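TRNA nucleotidyl transferase-related protein (Thermotoga maritima, PDB 3H38) probably adds the CCA end to transfer RNA, as a magnesium-dependent nucleotidyltransferase that uses CTP and ATP and works without a nucleic acid template. Local coordinates at residues 136-141 and 146-151. Numbering follows the deposited sequence.
Sequences MAIKLN and GLLIDF
Ala137 and Ile149 are a hydrogen-bonded pair in an antiparallel beta hairpin of the nucleotidyltransferase head domain. Both of their backbone bonds are made. Ala137 N gives its hydrogen to Ile149 O at 3.1 Å, and Ile149 N reaches Ala137 O at 2.7 Å. The second bond is nearly straight at the hydrogen (175°), although the donor is tilted 32° from the carbonyl plane. Nearer the turn, Leu147 O accepts from Lys139 N and also takes a CA-H...O contact from Ile138 CA. Gly146 N closes on Lys139 O at 3.1 Å. The positive phi of Gly146 favours glycine.

The outer backbone edges are also used. Ile138 bonds to Val39 in strand 37-40, and Leu148 bonds to Arg5 in strand 4-6, so the hairpin lies inside the mixed sheet. On one face Leu148 CD2 packs 4.1 Å from Ile138 CG1, and both side chains touch Val44 of helix 42-49. Lys139 NZ forms a salt bridge with Asp144 in the turn.

Asp150 lies alongside Met136, whose side chain is about 5 Å from that of Arg45, a residue that binds CTP and ATP. The carboxylate is buried and held by backbone N-H groups: OD1 accepts from Tyr155 N and OD2 from Gly154 N. With an alanine here, those two amides would probably lose their acceptor, and the first turn of helix 154-159 its tie to the end of strand 147-149. With CG anti to the backbone N (chi1 173°), the Asp150 carboxylate runs alongside the Met136 side chain, and OD2 lies 3.4 Å from Met136 CG.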
loop_
_atom_site.group_PDB
_atom_site.type_symbol
_atom_site.label_atom_id
_atom_site.label_comp_id
_atom_site.label_asym_id
_atom_site.label_seq_id
_atom_site.Cartn_x
_atom_site.Cartn_y
_atom_site.Cartn_z
ATOM N N MET A 136 20.015 11.641 4.339
ATOM C CA MET A 136 21.441 11.464 4.455
ATOM C C MET A 136 22.010 11.086 3.109
ATOM O O MET A 136 21.333 10.519 2.241
ATOM C CB MET A 136 21.787 10.423 5.519
ATOM C CG MET A 136 21.641 10.963 6.936
ATOM S SD MET A 136 22.185 9.781 8.190
ATOM C CE MET A 136 20.854 8.560 8.136
ATOM N N ALA A 137 23.258 11.455 2.923
ATOM C CA ALA A 137 23.893 11.214 1.651
ATOM C C ALA A 137 25.301 10.665 1.867
ATOM O O ALA A 137 25.887 10.766 2.972
ATOM C CB ALA A 137 23.891 12.516 0.805
ATOM N N ILE A 138 25.806 10.017 0.830
ATOM C CA ILE A 138 27.184 9.574 0.810
ATOM C C ILE A 138 27.752 10.006 -0.521
ATOM O O ILE A 138 27.179 9.739 -1.584
ATOM C CB ILE A 138 27.338 8.045 0.935
ATOM C CG1 ILE A 138 26.859 7.550 2.309
ATOM C CG2 ILE A 138 28.822 7.653 0.710
ATOM C CD1 ILE A 138 26.569 6.045 2.360
ATOM N N LYS A 139 28.881 10.678 -0.451
ATOM C CA LYS A 139 29.473 11.271 -1.626
ATOM C C LYS A 139 30.280 10.233 -2.368
ATOM O O LYS A 139 31.067 9.513 -1.760
ATOM C CB LYS A 139 30.352 12.450 -1.212
ATOM C CG LYS A 139 30.963 13.181 -2.366
ATOM C CD LYS A 139 31.492 14.518 -1.896
ATOM C CE LYS A 139 31.877 15.401 -3.104
ATOM N NZ LYS A 139 32.752 16.488 -2.635
ATOM N N LEU A 140 30.111 10.183 -3.687
ATOM C CA LEU A 140 30.836 9.221 -4.523
ATOM C C LEU A 140 32.110 9.701 -5.239
ATOM O O LEU A 140 32.838 8.879 -5.777
ATOM C CB LEU A 140 29.880 8.580 -5.531
ATOM C CG LEU A 140 28.670 7.953 -4.820
ATOM C CD1 LEU A 140 27.843 7.093 -5.768
ATOM C CD2 LEU A 140 29.142 7.120 -3.613
ATOM N N ASN A 141 32.374 11.008 -5.265
ATOM C CA ASN A 141 33.547 11.511 -5.970
ATOM C C ASN A 141 34.789 10.977 -5.263
ATOM O O ASN A 141 34.785 10.868 -4.023
ATOM C CB ASN A 141 33.571 13.039 -6.010
ATOM C CG ASN A 141 32.339 13.641 -6.697
ATOM O OD1 ASN A 141 32.341 13.914 -7.917
ATOM N ND2 ASN A 141 31.286 13.865 -5.915
ATOM N N GLY A 146 32.732 7.589 0.083
ATOM C CA GLY A 146 32.367 6.985 1.354
ATOM C C GLY A 146 32.154 7.966 2.497
ATOM O O GLY A 146 32.110 7.571 3.670
ATOM N N LEU A 147 32.027 9.244 2.152
ATOM C CA LEU A 147 31.763 10.296 3.132
ATOM C C LEU A 147 30.276 10.396 3.454
ATOM O O LEU A 147 29.465 10.706 2.588
ATOM C CB LEU A 147 32.258 11.670 2.632
ATOM C CG LEU A 147 32.207 12.745 3.733
ATOM C CD1 LEU A 147 33.017 12.345 4.967
ATOM C CD2 LEU A 147 32.667 14.098 3.234
ATOM N N LEU A 148 29.920 10.138 4.707
ATOM C CA LEU A 148 28.546 10.279 5.132
ATOM C C LEU A 148 28.364 11.777 5.326
ATOM O O LEU A 148 29.147 12.446 6.039
ATOM C CB LEU A 148 28.285 9.539 6.451
ATOM C CG LEU A 148 26.935 8.871 6.800
ATOM C CD1 LEU A 148 26.599 9.096 8.267
ATOM C CD2 LEU A 148 25.749 9.251 5.912
ATOM N N ILE A 149 27.350 12.317 4.662
ATOM C CA ILE A 149 26.980 13.693 4.901
ATOM C C ILE A 149 25.648 13.678 5.601
ATOM O O ILE A 149 24.628 13.270 5.027
ATOM C CB ILE A 149 26.878 14.493 3.624
ATOM C CG1 ILE A 149 28.268 14.651 2.997
ATOM C CG2 ILE A 149 26.263 15.850 3.930
ATOM C CD1 ILE A 149 28.221 14.623 1.521
ATOM N N ASP A 150 25.684 14.071 6.865
ATOM C CA ASP A 150 24.517 13.981 7.720
ATOM C C ASP A 150 24.303 15.289 8.486
ATOM O O ASP A 150 24.842 15.506 9.569
ATOM C CB ASP A 150 24.636 12.784 8.654
ATOM C CG ASP A 150 23.530 12.735 9.679
ATOM O OD1 ASP A 150 23.816 12.318 10.805
ATOM O OD2 ASP A 150 22.388 13.141 9.376
ATOM N N PHE A 151 23.512 16.165 7.890
ATOM C CA PHE A 151 23.383 17.515 8.397
ATOM C C PHE A 151 22.457 17.502 9.591
ATOM O O PHE A 151 22.535 18.389 10.441
ATOM C CB PHE A 151 22.833 18.463 7.298
ATOM C CG PHE A 151 23.781 18.688 6.142
ATOM C CD1 PHE A 151 24.916 19.493 6.303
ATOM C CD2 PHE A 151 23.546 18.104 4.896
ATOM C CE1 PHE A 151 25.823 19.717 5.240
ATOM C CE2 PHE A 151 24.442 18.330 3.833
ATOM C CZ PHE A 151 25.593 19.144 4.011
#